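PDB 1YHF: cupin type-2 domain-containing protein from Streptococcus pyogenes, which is of unknown function but has the small beta-barrel fold of the cupins, a superfamily whose barrels often hold a metal or small-molecule site. Local coordinates for residues 45-50 / 104-109; 70-75 / 97-102; 63-68 / 85-90; 55-60 / 93-98; 8-13 / 32-37. One frame throughout, in Å; residues are numbered along the deposited sequence.

Contact 1 of 5, residues 45-50 / 104-109; sequences FSLDKG and FQMLLV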
# COMPACT_ATOMS: atom_id res chain seq x y z
N PHE A 45 -1.85 3.95 2.11
CA PHE A 45 -1.08 5.00 1.46
C PHE A 45 -1.99 5.92 0.66
O PHE A 45 -3.04 5.49 0.18
CB PHE A 45 -0.12 4.40 0.44
CG PHE A 45 1.16 3.87 1.02
CD1 PHE A 45 2.23 4.74 1.28
CD2 PHE A 45 1.33 2.51 1.25
CE1 PHE A 45 3.45 4.26 1.78
CE2 PHE A 45 2.53 2.02 1.77
CZ PHE A 45 3.60 2.90 2.02
N SER A 46 -1.58 7.16 0.48
CA SER A 46 -2.09 7.96 -0.62
C SER A 46 -0.89 8.57 -1.34
O SER A 46 0.03 9.02 -0.70
CB SER A 46 -3.02 9.06 -0.11
OG SER A 46 -2.28 10.11 0.48
N LEU A 47 -0.93 8.60 -2.67
CA LEU A 47 0.08 9.33 -3.44
C LEU A 47 -0.66 10.28 -4.35
O LEU A 47 -1.61 9.87 -5.01
CB LEU A 47 0.90 8.37 -4.30
CG LEU A 47 1.97 7.47 -3.68
CD1 LEU A 47 1.42 6.38 -2.75
CD2 LEU A 47 2.80 6.83 -4.79
N ASP A 48 -0.23 11.54 -4.40
CA ASP A 48 -0.75 12.45 -5.42
C ASP A 48 -0.24 12.03 -6.78
O ASP A 48 0.77 11.32 -6.90
CB ASP A 48 -0.33 13.90 -5.14
CG ASP A 48 -1.19 14.94 -5.91
OD1 ASP A 48 -2.29 14.58 -6.38
OD2 ASP A 48 -0.73 16.10 -6.05
N LYS A 49 -0.95 12.48 -7.81
CA LYS A 49 -0.57 12.26 -9.20
C LYS A 49 0.90 12.61 -9.43
O LYS A 49 1.37 13.66 -8.99
CB LYS A 49 -1.48 13.08 -10.12
CG LYS A 49 -1.09 13.07 -11.59
CD LYS A 49 -2.25 13.47 -12.51
CE LYS A 49 -2.52 14.96 -12.41
NZ LYS A 49 -3.81 15.32 -13.08
N GLY A 50 1.63 11.70 -10.09
CA GLY A 50 3.05 11.93 -10.37
C GLY A 50 4.04 11.49 -9.30
O GLY A 50 5.25 11.50 -9.53
N PHE A 104 -3.73 8.26 -6.20
CA PHE A 104 -4.36 7.01 -5.81
C PHE A 104 -4.17 6.75 -4.32
O PHE A 104 -3.31 7.36 -3.68
CB PHE A 104 -3.88 5.86 -6.71
CG PHE A 104 -2.50 5.31 -6.38
CD1 PHE A 104 -2.34 4.31 -5.42
CD2 PHE A 104 -1.37 5.75 -7.08
CE1 PHE A 104 -1.08 3.78 -5.13
CE2 PHE A 104 -0.10 5.23 -6.80
CZ PHE A 104 0.04 4.23 -5.81
N GLN A 105 -5.02 5.86 -3.80
CA GLN A 105 -4.95 5.37 -2.41
C GLN A 105 -4.93 3.86 -2.50
O GLN A 105 -5.61 3.28 -3.39
CB GLN A 105 -6.16 5.83 -1.61
CG GLN A 105 -6.17 7.33 -1.34
CD GLN A 105 -7.55 7.86 -1.14
OE1 GLN A 105 -8.45 7.58 -1.94
NE2 GLN A 105 -7.75 8.60 -0.07
N MSE A 106 -4.16 3.22 -1.62
CA MSE A 106 -4.01 1.77 -1.60
C MSE A 106 -3.88 1.17 -0.22
O MSE A 106 -3.42 1.83 0.73
CB MSE A 106 -2.78 1.34 -2.42
CG MSE A 106 -1.47 1.88 -1.92
SE MSE A 106 0.01 0.82 -2.70
CE MSE A 106 1.42 1.99 -2.26
N LEU A 107 -4.30 -0.08 -0.10
CA LEU A 107 -3.98 -0.86 1.07
C LEU A 107 -2.83 -1.78 0.63
O LEU A 107 -2.92 -2.45 -0.39
CB LEU A 107 -5.19 -1.69 1.55
CG LEU A 107 -4.88 -2.68 2.68
CD1 LEU A 107 -4.48 -1.99 4.02
CD2 LEU A 107 -6.09 -3.58 2.89
N LEU A 108 -1.76 -1.78 1.41
CA LEU A 108 -0.58 -2.58 1.15
C LEU A 108 -0.36 -3.56 2.29
O LEU A 108 -0.16 -3.17 3.44
CB LEU A 108 0.64 -1.65 0.94
CG LEU A 108 1.99 -2.37 0.79
CD1 LEU A 108 2.04 -3.10 -0.55
CD2 LEU A 108 3.18 -1.39 0.94
N VAL A 109 -0.42 -4.86 1.98
CA VAL A 109 -0.24 -5.89 2.98
C VAL A 109 1.01 -6.69 2.56
O VAL A 109 1.03 -7.32 1.51
CB VAL A 109 -1.49 -6.79 3.11
CG1 VAL A 109 -1.24 -7.90 4.11
CG2 VAL A 109 -2.72 -5.95 3.54
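Strands 40-47 and 104-111 are antiparallel neighbours in the five-stranded sheet of the cupin beta-barrel, and here they join by both backbone and side chains. Four backbone hydrogen bonds carry the pairing, two to each hydrogen-bonded pair. Leu-47 N meets Phe-104 O at 2.9 Å and Phe-104 N returns a bond to Leu-47 O, each donor lying nearly along the acceptor's C=O axis. Phe-45 N makes a straight bond to Met-106 O (168° at the hydrogen) within the carbonyl plane, whereas Met-106 N approaches Phe-45 O from 30° above its plane, at 3.1 Å. Between these pairs, Gln-105 CA lies 3.2 Å from Phe-45 O in a CA-H...O contact. The face carrying Ser-46 and Gln-105 bears the polar groups of this contact. Ser-46 CB packs 3.8 Å from Gln-105 CG, but the polar tips look further afield: Ser-46 OG bonds to Met-23 O, while Gln-105 reaches Ser-68 OG through OE1 and Val-22 O through NE2. The hydroxyl, and an amide with both donor and acceptor, give these neighbouring groups hydrogen-bond partners. The other face is apolar and suits large, flat or flexible hydrocarbon groups. Leu-47 lies alongside Phe-104, its CD2 3.9 Å from ring atom CE2. The selenomethionine Met-106 holds CG between its backbone N and carbonyl carbon (chi1 61°) and then runs extended, bringing SE to the in-plane edge of the Phe-104 ring and making an oblique Met-aromatic contact with Phe-45. Its CE touches Phe-45 CD2 at 3.5 Å, and Leu-108 CD2 meets Phe-45 CE2 at 3.6 Å.

Contact 2 of 5, residues 70-75 / 97-102; sequences LAEITI and ALYAVE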
# COMPACT_ATOMS: atom_id res chain seq x y z
N LEU A 70 -5.64 5.45 -10.01
CA LEU A 70 -4.98 4.51 -10.93
C LEU A 70 -3.49 4.49 -10.66
O LEU A 70 -2.86 5.54 -10.52
CB LEU A 70 -5.24 4.91 -12.40
CG LEU A 70 -4.64 4.01 -13.49
CD1 LEU A 70 -5.32 2.65 -13.52
CD2 LEU A 70 -4.73 4.65 -14.88
N ALA A 71 -2.92 3.30 -10.61
CA ALA A 71 -1.52 3.16 -10.26
C ALA A 71 -0.86 2.33 -11.33
O ALA A 71 -1.44 1.38 -11.81
CB ALA A 71 -1.36 2.49 -8.88
N GLU A 72 0.37 2.70 -11.68
CA GLU A 72 1.18 1.90 -12.56
C GLU A 72 2.20 1.13 -11.75
O GLU A 72 3.06 1.71 -11.06
CB GLU A 72 1.89 2.75 -13.59
CG GLU A 72 2.56 1.96 -14.68
CD GLU A 72 3.04 2.88 -15.79
OE1 GLU A 72 3.92 3.72 -15.52
OE2 GLU A 72 2.52 2.77 -16.92
N ILE A 73 2.07 -0.19 -11.83
CA ILE A 73 2.89 -1.08 -11.06
C ILE A 73 3.85 -1.79 -12.00
O ILE A 73 3.47 -2.30 -13.03
CB ILE A 73 2.00 -2.03 -10.20
CG1 ILE A 73 1.14 -1.15 -9.26
CG2 ILE A 73 2.84 -3.10 -9.49
CD1 ILE A 73 0.45 -1.85 -8.16
N THR A 74 5.12 -1.77 -11.62
CA THR A 74 6.16 -2.49 -12.35
C THR A 74 6.59 -3.64 -11.48
O THR A 74 6.83 -3.47 -10.29
CB THR A 74 7.38 -1.58 -12.59
OG1 THR A 74 6.95 -0.39 -13.23
CG2 THR A 74 8.41 -2.28 -13.45
N ILE A 75 6.65 -4.82 -12.09
CA ILE A 75 7.15 -6.01 -11.41
C ILE A 75 8.21 -6.58 -12.34
O ILE A 75 7.89 -7.02 -13.44
CB ILE A 75 6.03 -7.05 -11.12
CG1 ILE A 75 4.95 -6.45 -10.22
CG2 ILE A 75 6.64 -8.31 -10.50
CD1 ILE A 75 3.79 -7.42 -9.92
N ALA A 97 8.02 -1.39 -8.46
CA ALA A 97 7.92 0.05 -8.31
C ALA A 97 6.48 0.44 -8.52
O ALA A 97 5.71 -0.33 -9.12
CB ALA A 97 8.85 0.76 -9.31
N LEU A 98 6.10 1.61 -8.04
CA LEU A 98 4.73 2.11 -8.19
C LEU A 98 4.76 3.59 -8.61
O LEU A 98 5.49 4.39 -8.01
CB LEU A 98 3.92 1.94 -6.88
CG LEU A 98 3.77 0.53 -6.24
CD1 LEU A 98 4.96 0.14 -5.33
CD2 LEU A 98 2.48 0.38 -5.47
N TYR A 99 4.00 3.93 -9.65
CA TYR A 99 3.89 5.31 -10.11
C TYR A 99 2.43 5.74 -10.12
O TYR A 99 1.55 5.01 -10.61
CB TYR A 99 4.52 5.46 -11.50
CG TYR A 99 4.32 6.83 -12.12
CD1 TYR A 99 5.03 7.93 -11.65
CD2 TYR A 99 3.42 7.01 -13.17
CE1 TYR A 99 4.86 9.19 -12.21
CE2 TYR A 99 3.25 8.26 -13.75
CZ TYR A 99 3.97 9.34 -13.27
OH TYR A 99 3.78 10.58 -13.82
N ALA A 100 2.17 6.91 -9.54
CA ALA A 100 0.81 7.43 -9.45
C ALA A 100 0.42 8.06 -10.79
O ALA A 100 0.66 9.25 -11.03
CB ALA A 100 0.69 8.44 -8.30
N VAL A 101 -0.16 7.26 -11.67
CA VAL A 101 -0.71 7.78 -12.93
C VAL A 101 -1.73 8.89 -12.68
O VAL A 101 -1.71 9.95 -13.34
CB VAL A 101 -1.37 6.67 -13.77
CG1 VAL A 101 -1.92 7.25 -15.09
CG2 VAL A 101 -0.37 5.58 -14.05
N GLU A 102 -2.62 8.63 -11.73
CA GLU A 102 -3.48 9.65 -11.14
C GLU A 102 -3.20 9.55 -9.66
O GLU A 102 -2.55 8.59 -9.22
CB GLU A 102 -4.95 9.33 -11.36
CG GLU A 102 -5.32 8.89 -12.75
CD GLU A 102 -6.77 8.46 -12.85
OE1 GLU A 102 -7.43 8.28 -11.79
OE2 GLU A 102 -7.26 8.28 -13.98
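The most regular part of this contact is the antiparallel ladder from Glu-72 to Thr-74 facing Ala-97 to Tyr-99. Glu-72 and Tyr-99 exchange two backbone bonds, Glu-72 N to Tyr-99 O and Tyr-99 N to Glu-72 O, each 2.8 Å long and in the acceptor's carbonyl plane. Thr-74 and Ala-97 form the second hydrogen-bonded pair, with Thr-74 N 2.9 Å from Ala-97 O and Ala-97 N on a lone pair of Thr-74 O. Ile-73 and Leu-98, the non-hydrogen-bonded pair between them, send branched side chains to the buried face. They lie side by side, CD1 of Ile-73 4.0 Å from CD2 of Leu-98. CG1 of Ile-73 and CG of Leu-98 are both anti to the carbonyl carbon, so their tips run together. Ile-73 also packs on Ile-88 and Met-90, and Leu-98 on Met-106. The reverse face is looser and more polar. Ala-97 is small enough to sit beside Thr-74, while Glu-72 crosses the Tyr-99 ring obliquely and spends its OE2 on a salt bridge with Arg-81. Beyond Tyr-99 the ladder frays, because Ala-100 is the centre of an inverse gamma turn. A weak bond of 3.3 Å, from Glu-102 N to Leu-70 O, spans this end. Apolar contacts lie beside it: Val-101 puts CG1 3.8 Å from Leu-70 CD2 and CG2 3.7 Å from Glu-72 CB, and CG and CD of Glu-102 lie beside Leu-70 CB. The pair belongs to the four-stranded sheet of the cupin barrel, its aliphatic face turned to the other sheet.

Contact 3 of 5, residues 63-68 / 85-90; sequences MVTILS and GQTIVM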
# COMPACT_ATOMS: atom_id res chain seq x y z
N MSE A 63 0.79 -7.52 -1.21
CA MSE A 63 -0.48 -7.43 -1.91
C MSE A 63 -0.91 -5.98 -1.92
O MSE A 63 -0.92 -5.32 -0.88
CB MSE A 63 -1.53 -8.30 -1.23
CG MSE A 63 -2.87 -8.22 -1.91
SE MSE A 63 -4.15 -9.52 -1.24
CE MSE A 63 -4.39 -8.90 0.60
N VAL A 64 -1.22 -5.49 -3.12
CA VAL A 64 -1.64 -4.11 -3.31
C VAL A 64 -3.08 -4.09 -3.73
O VAL A 64 -3.43 -4.70 -4.75
CB VAL A 64 -0.80 -3.42 -4.42
CG1 VAL A 64 -1.35 -2.01 -4.72
CG2 VAL A 64 0.65 -3.34 -4.03
N THR A 65 -3.90 -3.38 -2.97
CA THR A 65 -5.30 -3.19 -3.30
C THR A 65 -5.54 -1.69 -3.51
O THR A 65 -5.31 -0.89 -2.60
CB THR A 65 -6.20 -3.82 -2.21
OG1 THR A 65 -6.11 -5.26 -2.30
CG2 THR A 65 -7.62 -3.41 -2.36
N ILE A 66 -5.93 -1.32 -4.74
CA ILE A 66 -6.13 0.07 -5.11
C ILE A 66 -7.53 0.51 -4.68
O ILE A 66 -8.55 -0.09 -5.07
CB ILE A 66 -5.81 0.34 -6.63
CG1 ILE A 66 -4.34 0.01 -6.94
CG2 ILE A 66 -6.15 1.79 -7.05
CD1 ILE A 66 -3.33 0.86 -6.23
N LEU A 67 -7.56 1.54 -3.84
CA LEU A 67 -8.80 1.97 -3.21
C LEU A 67 -9.47 3.11 -3.96
O LEU A 67 -10.69 3.33 -3.81
CB LEU A 67 -8.55 2.36 -1.75
CG LEU A 67 -7.85 1.35 -0.85
CD1 LEU A 67 -7.62 1.99 0.53
CD2 LEU A 67 -8.67 0.05 -0.76
N SER A 68 -8.68 3.86 -4.73
CA SER A 68 -9.16 4.92 -5.60
C SER A 68 -8.06 5.26 -6.61
O SER A 68 -6.90 4.94 -6.41
CB SER A 68 -9.54 6.17 -4.80
OG SER A 68 -8.38 6.85 -4.31
N GLY A 85 -10.52 -0.76 -7.13
CA GLY A 85 -11.16 -2.07 -7.00
C GLY A 85 -10.33 -3.25 -7.49
O GLY A 85 -10.79 -4.40 -7.44
N GLN A 86 -9.13 -2.98 -7.96
CA GLN A 86 -8.27 -4.04 -8.46
C GLN A 86 -7.12 -4.29 -7.52
O GLN A 86 -6.71 -3.41 -6.76
CB GLN A 86 -7.76 -3.73 -9.87
CG GLN A 86 -8.86 -3.64 -10.93
CD GLN A 86 -8.33 -3.23 -12.28
OE1 GLN A 86 -7.23 -2.68 -12.39
NE2 GLN A 86 -9.11 -3.50 -13.32
N THR A 87 -6.60 -5.51 -7.58
CA THR A 87 -5.58 -5.98 -6.68
C THR A 87 -4.47 -6.71 -7.44
O THR A 87 -4.71 -7.37 -8.47
CB THR A 87 -6.23 -6.97 -5.64
OG1 THR A 87 -7.03 -6.22 -4.72
CG2 THR A 87 -5.19 -7.75 -4.87
N ILE A 88 -3.25 -6.61 -6.93
CA ILE A 88 -2.12 -7.36 -7.48
C ILE A 88 -1.19 -7.79 -6.36
O ILE A 88 -0.97 -7.03 -5.44
CB ILE A 88 -1.36 -6.55 -8.58
CG1 ILE A 88 -0.32 -7.42 -9.31
CG2 ILE A 88 -0.76 -5.22 -8.03
CD1 ILE A 88 0.04 -6.86 -10.67
N VAL A 89 -0.65 -9.01 -6.45
CA VAL A 89 0.34 -9.48 -5.51
C VAL A 89 1.69 -9.41 -6.19
O VAL A 89 1.92 -10.08 -7.21
CB VAL A 89 0.06 -10.94 -5.04
CG1 VAL A 89 1.10 -11.40 -4.03
CG2 VAL A 89 -1.37 -11.06 -4.45
N MSE A 90 2.56 -8.58 -5.64
CA MSE A 90 3.91 -8.41 -6.16
C MSE A 90 4.79 -9.40 -5.42
O MSE A 90 4.96 -9.29 -4.20
CB MSE A 90 4.39 -6.97 -5.95
CG MSE A 90 3.34 -5.92 -6.32
SE MSE A 90 3.97 -4.08 -6.09
CE MSE A 90 4.14 -4.04 -4.10
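Strand 87-90 forms an outermost strand of the five-stranded sheet of the cupin barrel, and strand 61-68 is its antiparallel neighbour. Val-64 and Ile-88 make the hydrogen-bonded pair: Val-64 N reaches Ile-88 O at 2.8 Å, nearly along the C=O axis, and Ile-88 N answers to Val-64 O. Ile-66 extends the pairing past the strand's start, its N bonding to Gln-86 O at 3.0 Å and its O receiving Gly-85 N. Gly-85 has a positive phi of 87°, where a CB would collide with the preceding carbonyl oxygen, so glycine suits this position just before the strand. Beta-branched residues fit the inner face: Val-64 CB rests 4.0 Å from Ile-88 CG2, while Val-64 CG2 meets CE of the selenomethionine Met-90 at 3.6 Å, brought round by a bend at chi3. Ile-73 packs against all three. The other face is more exposed. There the selenomethionine Met-63 crosses Thr-87 obliquely, CG 3.8 Å from Thr-87 CG2. Both threonines of the next pair set OG1 anti to the carbonyl carbon, which turns the hydroxyls together: Thr-65 OG1 and Thr-87 OG1 share a 2.8 Å hydrogen bond in which either may be the donor.

Contact 4 of 5, residues 55-60 / 93-98; sequences RHSSPG and GIPHAL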
# COMPACT_ATOMS: atom_id res chain seq x y z
N ARG A 55 11.85 1.71 -7.34
CA ARG A 55 12.19 0.30 -7.48
C ARG A 55 12.82 -0.25 -6.20
O ARG A 55 13.74 0.34 -5.65
CB ARG A 55 13.17 0.15 -8.64
CG ARG A 55 13.19 -1.22 -9.26
CD ARG A 55 13.71 -1.13 -10.68
NE ARG A 55 14.09 -2.44 -11.17
CZ ARG A 55 13.29 -3.25 -11.86
NH1 ARG A 55 12.04 -2.88 -12.14
NH2 ARG A 55 13.73 -4.43 -12.28
N HIS A 56 12.29 -1.37 -5.72
CA HIS A 56 12.93 -2.15 -4.66
C HIS A 56 12.33 -3.55 -4.57
O HIS A 56 11.33 -3.85 -5.21
CB HIS A 56 12.88 -1.42 -3.31
CG HIS A 56 11.51 -1.37 -2.72
ND1 HIS A 56 10.50 -0.59 -3.25
CD2 HIS A 56 10.97 -2.03 -1.66
CE1 HIS A 56 9.40 -0.75 -2.53
NE2 HIS A 56 9.66 -1.62 -1.56
N SER A 57 12.98 -4.40 -3.78
CA SER A 57 12.51 -5.75 -3.51
C SER A 57 12.20 -5.92 -2.03
O SER A 57 12.91 -5.39 -1.19
CB SER A 57 13.59 -6.76 -3.91
OG SER A 57 13.91 -6.64 -5.28
N SER A 58 11.14 -6.68 -1.73
CA SER A 58 10.82 -7.11 -0.37
C SER A 58 11.09 -8.61 -0.20
O SER A 58 11.03 -9.37 -1.17
CB SER A 58 9.35 -6.80 -0.04
OG SER A 58 8.96 -7.39 1.19
N PRO A 59 11.43 -9.04 1.03
CA PRO A 59 11.48 -10.49 1.29
C PRO A 59 10.09 -11.15 1.46
O PRO A 59 9.99 -12.37 1.54
CB PRO A 59 12.25 -10.58 2.61
CG PRO A 59 11.98 -9.30 3.29
CD PRO A 59 11.85 -8.26 2.20
N GLY A 60 9.03 -10.34 1.52
CA GLY A 60 7.67 -10.88 1.61
C GLY A 60 6.86 -10.68 0.34
O GLY A 60 7.28 -9.94 -0.56
N GLY A 93 11.01 -10.93 -3.37
CA GLY A 93 12.34 -11.02 -3.99
C GLY A 93 12.48 -10.50 -5.41
O GLY A 93 13.58 -10.52 -5.97
N ILE A 94 11.37 -10.04 -5.99
CA ILE A 94 11.34 -9.51 -7.35
C ILE A 94 11.17 -7.99 -7.26
O ILE A 94 10.27 -7.51 -6.54
CB ILE A 94 10.19 -10.14 -8.21
CG1 ILE A 94 10.26 -11.67 -8.22
CG2 ILE A 94 10.20 -9.58 -9.66
CD1 ILE A 94 11.43 -12.22 -9.01
N PRO A 95 12.07 -7.22 -7.92
CA PRO A 95 11.93 -5.77 -7.87
C PRO A 95 10.57 -5.28 -8.38
O PRO A 95 10.04 -5.80 -9.37
CB PRO A 95 13.08 -5.27 -8.76
CG PRO A 95 14.10 -6.35 -8.67
CD PRO A 95 13.28 -7.62 -8.67
N HIS A 96 10.03 -4.29 -7.68
CA HIS A 96 8.79 -3.62 -8.06
C HIS A 96 8.88 -2.13 -7.78
O HIS A 96 9.70 -1.67 -6.98
CB HIS A 96 7.55 -4.24 -7.35
CG HIS A 96 7.73 -4.46 -5.88
ND1 HIS A 96 7.74 -3.43 -4.96
CD2 HIS A 96 7.86 -5.60 -5.16
CE1 HIS A 96 7.89 -3.92 -3.75
NE2 HIS A 96 7.98 -5.23 -3.84
N ALA A 97 8.02 -1.39 -8.46
CA ALA A 97 7.92 0.05 -8.31
C ALA A 97 6.48 0.44 -8.52
O ALA A 97 5.71 -0.33 -9.12
CB ALA A 97 8.85 0.76 -9.31
N LEU A 98 6.10 1.61 -8.04
CA LEU A 98 4.73 2.11 -8.19
C LEU A 98 4.76 3.59 -8.61
O LEU A 98 5.49 4.39 -8.01
CB LEU A 98 3.92 1.94 -6.88
CG LEU A 98 3.77 0.53 -6.24
CD1 LEU A 98 4.96 0.14 -5.33
CD2 LEU A 98 2.48 0.38 -5.47
O HOH W 1 9.85 -7.76 -3.82
O HOH W 2 7.22 -8.15 -2.96
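His-56 O is gripped twice: by a hydrogen bond from His-96 N at 2.8 Å, and by a CA-H...O contact from Pro-95 CA at 3.3 Å. It also lies above the centre of the His-96 ring. The return bond, His-56 N to His-96 O at 2.9 Å, completes an antiparallel hydrogen-bonded pair between strands 52-56 and 96-100. The paired residues send their rings to the same face, and with CG between the backbone N and the carbonyl carbon in both, the rings meet in a T-shaped stack, planes 75° apart, with the CE1 edge of His-96 directed at the face of His-56, 3.6 Å from its NE2. Past the strand the chains are joined by Gly-93 N to Ser-58 O at 2.7 Å and by water 1, which links Ser-58 N with Ile-94 O. Gly-93 has a positive phi, easy for glycine, and Ser-58 OG accepts from Gly-60 N in an ST turn. At the exposed edge, Pro-95 CB sits over one face of the Arg-55 guanidinium, toward its rim and 3.7 Å from CZ, while NH1 bonds to Asp-76 O. His-96 NE2 gives a weak bond to water 2 at 3.1 Å, and its buried ND1 has no partner in the model; this ring is probably neutral and protonated at NE2. His-56 ND1 bonds to Gly-54 O and so probably carries a proton. Sequence spacing places the two in the cupin motifs, where relatives often carry metal-binding histidines, so they probably mark the pocket, though a metal role here remains unproven.

Contact 5 of 5, residues 8-13 / 32-37; sequences NNIEHA and RTLVQR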
# COMPACT_ATOMS: atom_id res chain seq x y z
N ASN A 8 -2.81 -0.96 14.65
CA ASN A 8 -2.55 0.35 15.27
C ASN A 8 -2.85 1.51 14.35
O ASN A 8 -3.08 1.30 13.15
CB ASN A 8 -1.10 0.40 15.76
CG ASN A 8 -0.81 -0.67 16.79
OD1 ASN A 8 0.21 -1.36 16.73
ND2 ASN A 8 -1.72 -0.84 17.71
N ASN A 9 -2.91 2.72 14.92
CA ASN A 9 -3.04 3.97 14.14
C ASN A 9 -4.35 4.08 13.37
O ASN A 9 -4.41 4.75 12.33
CB ASN A 9 -1.83 4.16 13.19
CG ASN A 9 -0.52 4.33 13.94
OD1 ASN A 9 0.50 3.68 13.64
ND2 ASN A 9 -0.54 5.18 14.93
N ILE A 10 -5.37 3.42 13.91
CA ILE A 10 -6.70 3.39 13.34
C ILE A 10 -7.68 3.01 14.45
O ILE A 10 -7.39 2.15 15.27
CB ILE A 10 -6.78 2.40 12.12
CG1 ILE A 10 -8.01 2.64 11.26
CG2 ILE A 10 -6.60 0.93 12.52
CD1 ILE A 10 -7.96 1.85 9.93
N GLU A 11 -8.82 3.68 14.49
CA GLU A 11 -9.82 3.44 15.51
C GLU A 11 -10.42 2.07 15.41
O GLU A 11 -10.65 1.56 14.31
CB GLU A 11 -10.94 4.47 15.42
CG GLU A 11 -10.41 5.85 15.17
CD GLU A 11 -11.51 6.82 14.78
OE1 GLU A 11 -11.55 7.24 13.59
OE2 GLU A 11 -12.34 7.11 15.68
N HIS A 12 -10.69 1.49 16.57
CA HIS A 12 -11.29 0.18 16.67
C HIS A 12 -12.77 0.34 16.90
O HIS A 12 -13.22 1.40 17.34
CB HIS A 12 -10.64 -0.58 17.83
CG HIS A 12 -9.22 -0.99 17.54
ND1 HIS A 12 -8.55 -1.92 18.31
CD2 HIS A 12 -8.36 -0.63 16.57
CE1 HIS A 12 -7.33 -2.10 17.83
NE2 HIS A 12 -7.19 -1.32 16.77
N ALA A 13 -13.55 -0.70 16.56
CA ALA A 13 -15.00 -0.69 16.82
C ALA A 13 -15.71 0.55 16.25
O ALA A 13 -16.64 1.11 16.85
CB ALA A 13 -15.28 -0.85 18.34
N ARG A 32 -0.56 5.66 6.69
CA ARG A 32 -1.03 5.29 7.97
C ARG A 32 -0.61 3.85 8.15
O ARG A 32 -1.12 2.96 7.45
CB ARG A 32 -2.55 5.42 8.02
CG ARG A 32 -3.11 5.32 9.41
CD ARG A 32 -4.62 5.51 9.36
NE ARG A 32 -5.04 6.89 9.10
CZ ARG A 32 -5.43 7.76 10.04
NH1 ARG A 32 -5.41 7.43 11.34
NH2 ARG A 32 -5.83 8.97 9.66
N THR A 33 0.35 3.64 9.04
CA THR A 33 0.94 2.32 9.24
C THR A 33 0.23 1.53 10.34
O THR A 33 0.40 1.81 11.53
CB THR A 33 2.46 2.40 9.50
OG1 THR A 33 3.09 3.14 8.46
CG2 THR A 33 3.08 1.00 9.57
N LEU A 34 -0.56 0.55 9.91
CA LEU A 34 -1.35 -0.33 10.78
C LEU A 34 -0.56 -1.36 11.55
O LEU A 34 -0.83 -1.61 12.73
CB LEU A 34 -2.42 -1.03 9.92
CG LEU A 34 -3.71 -0.22 9.71
CD1 LEU A 34 -3.52 1.31 9.64
CD2 LEU A 34 -4.45 -0.72 8.54
N VAL A 35 0.44 -1.94 10.89
CA VAL A 35 1.28 -2.98 11.49
C VAL A 35 2.68 -2.80 10.94
O VAL A 35 2.87 -2.60 9.74
CB VAL A 35 0.83 -4.42 11.14
CG1 VAL A 35 1.72 -5.45 11.84
CG2 VAL A 35 -0.61 -4.67 11.53
N GLN A 36 3.66 -2.85 11.84
CA GLN A 36 5.06 -2.80 11.41
C GLN A 36 5.85 -3.75 12.28
O GLN A 36 6.38 -3.35 13.32
CB GLN A 36 5.59 -1.35 11.50
CG GLN A 36 7.07 -1.14 11.07
CD GLN A 36 7.38 0.32 10.71
OE1 GLN A 36 6.68 1.26 11.12
NE2 GLN A 36 8.44 0.52 9.93
N ARG A 37 5.90 -5.02 11.89
CA ARG A 37 6.66 -6.02 12.66
C ARG A 37 7.57 -6.84 11.75
O ARG A 37 7.55 -6.68 10.53
CB ARG A 37 5.73 -6.95 13.46
CG ARG A 37 4.63 -7.55 12.62
CD ARG A 37 4.04 -8.81 13.19
NE ARG A 37 3.02 -8.54 14.19
CZ ARG A 37 2.00 -9.37 14.48
NH1 ARG A 37 1.84 -10.51 13.81
NH2 ARG A 37 1.14 -9.03 15.43
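Asn-8 opens the contact by pairing its main chain with Leu-34. Its N points straight at Leu-34 O (2.8 Å, 170° at the hydrogen), in the carbonyl plane and on a lone pair, while its own O takes the CA-H of Leu-34 in return, 3.4 Å from Leu-34 CA. The same carbonyl oxygen is touched by Leu-34 CD1 at 3.5 Å, so the leucine covers it with hydrocarbon. Asn-9 follows with a positive phi of 65°, a conformation asparagine adopts more readily than most residues. Its carbonyl oxygen is met at the edge of the Arg-32 guanidinium: NH1 donates almost linearly across 3.0 Å, with the acceptor in the guanidinium plane, although the donor stands 38° above the plane of the carbonyl. A bend at chi3 carries the long arginine back to this oxygen, and NH2 is then used on Glu-21 O. The partner strand, 29-37, lies at one border of the five-stranded sheet of the cupin barrel and breaks at a classic beta bulge, Leu-34 and Val-35 together facing Ile-42. The chain turns a corner there, and the N-terminal loop runs beside it. Ile-10 crosses Leu-34 obliquely, CG2 4.2 Å from Leu-34 CG, and its branched side chain also packs on Leu-16, Leu-18 and Glu-21, bridging the strand and helix 18-21.

In the fold
Contact 1 is the most buried of the five, and contacts 4 and 5 lie on the surface; contacts 2 and 3 are intermediate. Contacts 1, 3 and 5 all reach the five-stranded sheet, while contacts 2 and 4 share strand 96-100 of the four-stranded one. Contacts 1, 2 and 3 touch one another, and their apolar side chains meet between the two sheets. Chemistry follows depth: aliphatic, aromatic and selenomethionine packing inside, more polar side chains on outer faces, and histidines with waters in contact 4. Contact 5 stands apart, touching none of the other four and lying about 24 Å from contact 2 between centres; it joins a loop to a border strand.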